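Local structure of anti-cleavage anti-greA transcription factor gfh1 (Thermus thermophilus, 2F23) at residues G131-S139 with E148-G156. The protein inhibits all catalytic activities of RNA polymerase by partially occluding its substrate-binding site and preventing NTP binding. Residues are numbered along the deposited sequence; the frame is centred on the assembly and turned at random.
Sequences GHRVGDVLS and EFRVVAIHG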
loop_
_atom_site.group_PDB
_atom_site.type_symbol
_atom_site.label_atom_id
_atom_site.label_comp_id
_atom_site.label_asym_id
_atom_site.label_seq_id
_atom_site.Cartn_x
_atom_site.Cartn_y
_atom_site.Cartn_z
ATOM N N GLY A 131 4.683 0.523 -17.348
ATOM C CA GLY A 131 3.441 0.048 -17.924
ATOM C C GLY A 131 2.181 0.204 -17.100
ATOM O O GLY A 131 1.106 -0.218 -17.533
ATOM N N HIS A 132 2.296 0.807 -15.923
ATOM C CA HIS A 132 1.128 0.980 -15.072
ATOM C C HIS A 132 0.478 2.341 -15.229
ATOM O O HIS A 132 1.081 3.270 -15.767
ATOM C CB HIS A 132 1.498 0.690 -13.622
ATOM C CG HIS A 132 1.733 -0.764 -13.365
ATOM N ND1 HIS A 132 0.715 -1.694 -13.401
ATOM C CD2 HIS A 132 2.872 -1.462 -13.146
ATOM C CE1 HIS A 132 1.219 -2.902 -13.218
ATOM N NE2 HIS A 132 2.525 -2.789 -13.062
ATOM N N ARG A 133 -0.762 2.439 -14.766
ATOM C CA ARG A 133 -1.541 3.665 -14.907
ATOM C C ARG A 133 -2.103 4.177 -13.594
ATOM O O ARG A 133 -2.023 3.509 -12.568
ATOM C CB ARG A 133 -2.697 3.409 -15.877
ATOM C CG ARG A 133 -2.246 3.014 -17.274
ATOM C CD ARG A 133 -3.423 2.601 -18.143
ATOM N NE ARG A 133 -2.987 2.229 -19.488
ATOM C CZ ARG A 133 -2.788 3.090 -20.481
ATOM N NH1 ARG A 133 -2.988 4.389 -20.297
ATOM N NH2 ARG A 133 -2.383 2.648 -21.664
ATOM N N VAL A 134 -2.669 5.380 -13.638
ATOM C CA VAL A 134 -3.285 5.973 -12.460
ATOM C C VAL A 134 -4.383 5.029 -11.987
ATOM O O VAL A 134 -5.190 4.548 -12.785
ATOM C CB VAL A 134 -3.896 7.352 -12.802
ATOM C CG1 VAL A 134 -4.733 7.869 -11.645
ATOM C CG2 VAL A 134 -2.777 8.339 -13.118
ATOM N N GLY A 135 -4.397 4.743 -10.691
ATOM C CA GLY A 135 -5.415 3.856 -10.161
ATOM C C GLY A 135 -4.871 2.476 -9.845
ATOM O O GLY A 135 -5.495 1.724 -9.095
ATOM N N ASP A 136 -3.724 2.127 -10.422
ATOM C CA ASP A 136 -3.130 0.824 -10.144
ATOM C C ASP A 136 -2.537 0.822 -8.739
ATOM O O ASP A 136 -2.135 1.866 -8.217
ATOM C CB ASP A 136 -2.026 0.478 -11.159
ATOM C CG ASP A 136 -2.576 -0.009 -12.488
ATOM O OD1 ASP A 136 -3.686 -0.584 -12.505
ATOM O OD2 ASP A 136 -1.887 0.157 -13.515
ATOM N N VAL A 137 -2.482 -0.362 -8.132
ATOM C CA VAL A 137 -1.935 -0.533 -6.792
ATOM C C VAL A 137 -0.759 -1.497 -6.918
ATOM O O VAL A 137 -0.902 -2.601 -7.435
ATOM C CB VAL A 137 -3.009 -1.086 -5.842
ATOM C CG1 VAL A 137 -2.409 -1.396 -4.480
ATOM C CG2 VAL A 137 -4.116 -0.058 -5.696
ATOM N N LEU A 138 0.401 -1.057 -6.442
ATOM C CA LEU A 138 1.628 -1.830 -6.561
ATOM C C LEU A 138 2.386 -1.988 -5.257
ATOM O O LEU A 138 2.317 -1.134 -4.381
ATOM C CB LEU A 138 2.550 -1.135 -7.565
ATOM C CG LEU A 138 1.887 -0.654 -8.860
ATOM C CD1 LEU A 138 2.737 0.423 -9.527
ATOM C CD2 LEU A 138 1.671 -1.840 -9.778
ATOM N N SER A 139 3.105 -3.100 -5.136
ATOM C CA SER A 139 3.948 -3.336 -3.970
ATOM C C SER A 139 5.342 -3.009 -4.502
ATOM O O SER A 139 5.818 -3.646 -5.445
ATOM C CB SER A 139 3.866 -4.795 -3.520
ATOM O OG SER A 139 2.594 -5.078 -2.957
ATOM N N GLU A 148 3.248 -0.657 -0.153
ATOM C CA GLU A 148 2.193 -0.682 -1.159
ATOM C C GLU A 148 1.793 0.749 -1.503
ATOM O O GLU A 148 1.590 1.572 -0.612
ATOM C CB GLU A 148 0.985 -1.461 -0.630
ATOM C CG GLU A 148 -0.251 -1.387 -1.510
ATOM C CD GLU A 148 -1.356 -2.329 -1.056
ATOM O OE1 GLU A 148 -1.430 -3.464 -1.571
ATOM O OE2 GLU A 148 -2.144 -1.934 -0.177
ATOM N N PHE A 149 1.694 1.045 -2.796
ATOM C CA PHE A 149 1.325 2.384 -3.246
ATOM C C PHE A 149 0.284 2.382 -4.346
ATOM O O PHE A 149 0.265 1.502 -5.201
ATOM C CB PHE A 149 2.537 3.142 -3.798
ATOM C CG PHE A 149 3.565 3.492 -2.770
ATOM C CD1 PHE A 149 4.671 2.671 -2.570
ATOM C CD2 PHE A 149 3.439 4.649 -2.013
ATOM C CE1 PHE A 149 5.638 3.001 -1.627
ATOM C CE2 PHE A 149 4.403 4.988 -1.066
ATOM C CZ PHE A 149 5.504 4.161 -0.875
ATOM N N ARG A 150 -0.571 3.394 -4.322
ATOM C CA ARG A 150 -1.586 3.571 -5.351
ATOM C C ARG A 150 -1.025 4.668 -6.245
ATOM O O ARG A 150 -0.478 5.651 -5.747
ATOM C CB ARG A 150 -2.905 4.036 -4.732
ATOM C CG ARG A 150 -3.991 4.379 -5.740
ATOM C CD ARG A 150 -5.306 4.650 -5.026
ATOM N NE ARG A 150 -5.210 5.799 -4.134
ATOM C CZ ARG A 150 -5.454 7.053 -4.501
ATOM N NH1 ARG A 150 -5.813 7.324 -5.748
ATOM N NH2 ARG A 150 -5.340 8.035 -3.618
ATOM N N VAL A 151 -1.128 4.488 -7.558
ATOM C CA VAL A 151 -0.640 5.492 -8.500
ATOM C C VAL A 151 -1.686 6.597 -8.569
ATOM O O VAL A 151 -2.816 6.366 -8.985
ATOM C CB VAL A 151 -0.437 4.888 -9.904
ATOM C CG1 VAL A 151 0.056 5.958 -10.867
ATOM C CG2 VAL A 151 0.561 3.741 -9.828
ATOM N N VAL A 152 -1.302 7.801 -8.152
ATOM C CA VAL A 152 -2.219 8.934 -8.133
ATOM C C VAL A 152 -2.148 9.827 -9.367
ATOM O O VAL A 152 -3.173 10.342 -9.827
ATOM C CB VAL A 152 -1.970 9.794 -6.873
ATOM C CG1 VAL A 152 -2.849 11.035 -6.889
ATOM C CG2 VAL A 152 -2.258 8.961 -5.633
ATOM N N ALA A 153 -0.945 10.005 -9.900
ATOM C CA ALA A 153 -0.753 10.850 -11.071
ATOM C C ALA A 153 0.500 10.452 -11.838
ATOM O O ALA A 153 1.453 9.927 -11.261
ATOM C CB ALA A 153 -0.650 12.316 -10.640
ATOM N N ILE A 154 0.483 10.702 -13.145
ATOM C CA ILE A 154 1.616 10.408 -14.019
ATOM C C ILE A 154 1.744 11.582 -14.980
ATOM O O ILE A 154 0.763 11.974 -15.612
ATOM C CB ILE A 154 1.384 9.133 -14.864
ATOM C CG1 ILE A 154 1.173 7.927 -13.949
ATOM C CG2 ILE A 154 2.580 8.901 -15.800
ATOM C CD1 ILE A 154 0.666 6.703 -14.685
ATOM N N HIS A 155 2.936 12.151 -15.085
ATOM C CA HIS A 155 3.136 13.269 -15.999
ATOM C C HIS A 155 4.593 13.429 -16.384
ATOM O O HIS A 155 5.457 12.691 -15.914
ATOM C CB HIS A 155 2.625 14.575 -15.384
ATOM C CG HIS A 155 3.181 14.864 -14.026
ATOM N ND1 HIS A 155 2.547 14.478 -12.865
ATOM C CD2 HIS A 155 4.318 15.491 -13.643
ATOM C CE1 HIS A 155 3.268 14.855 -11.825
ATOM N NE2 HIS A 155 4.349 15.472 -12.270
ATOM N N GLY A 156 4.857 14.398 -17.252
ATOM C CA GLY A 156 6.219 14.645 -17.683
ATOM C C GLY A 156 6.958 15.503 -16.675
ATOM O O GLY A 156 6.328 15.924 -15.681
ATOM O OXT GLY A 156 8.164 15.757 -16.873
#
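L138 and F149 form the hydrogen-bonded pair of an antiparallel β hairpin, L138 N to F149 O and F149 N to L138 O both 2.8 Å, and the pairing runs on through V151 N to D136 O. Strand 137-142 is an outermost strand of the sheet in the FKBP-like C-terminal domain of this GreA/GreB relative. Before it, a type II turn from R133 to D136 brings G135 N to V151 O; at the positive phi of G135 (105°) a CB would jam against V134 O, so glycine is called for. β-Branched V151 lies against the turn, its CB 3.4 Å from R133 O, while CG2 meets L138 CD1. V134 packs where V152 and A153 both face E90, a classic bulge: with CG1 anti to the backbone N (chi1 171°), that methyl lies 3.4 Å from V152 O and CG2 rests against A153 CA and I154 CG1. Cutting V134 back to alanine would remove both methyls and probably open a gap over these three atoms. On the other face from L138, V137 CG1 lies against E148 CG; E148 OE2 is hydrogen-bonded to Q18 NE2. D136, its OD1 bonded to T8 OG1, pins the loop: H132 ND1 and R133 N reach OD2 from opposite carboxylate faces, the R133 bond almost straight at 178°, and L138 CD2 sits 3.4 Å above the H132 ring centre.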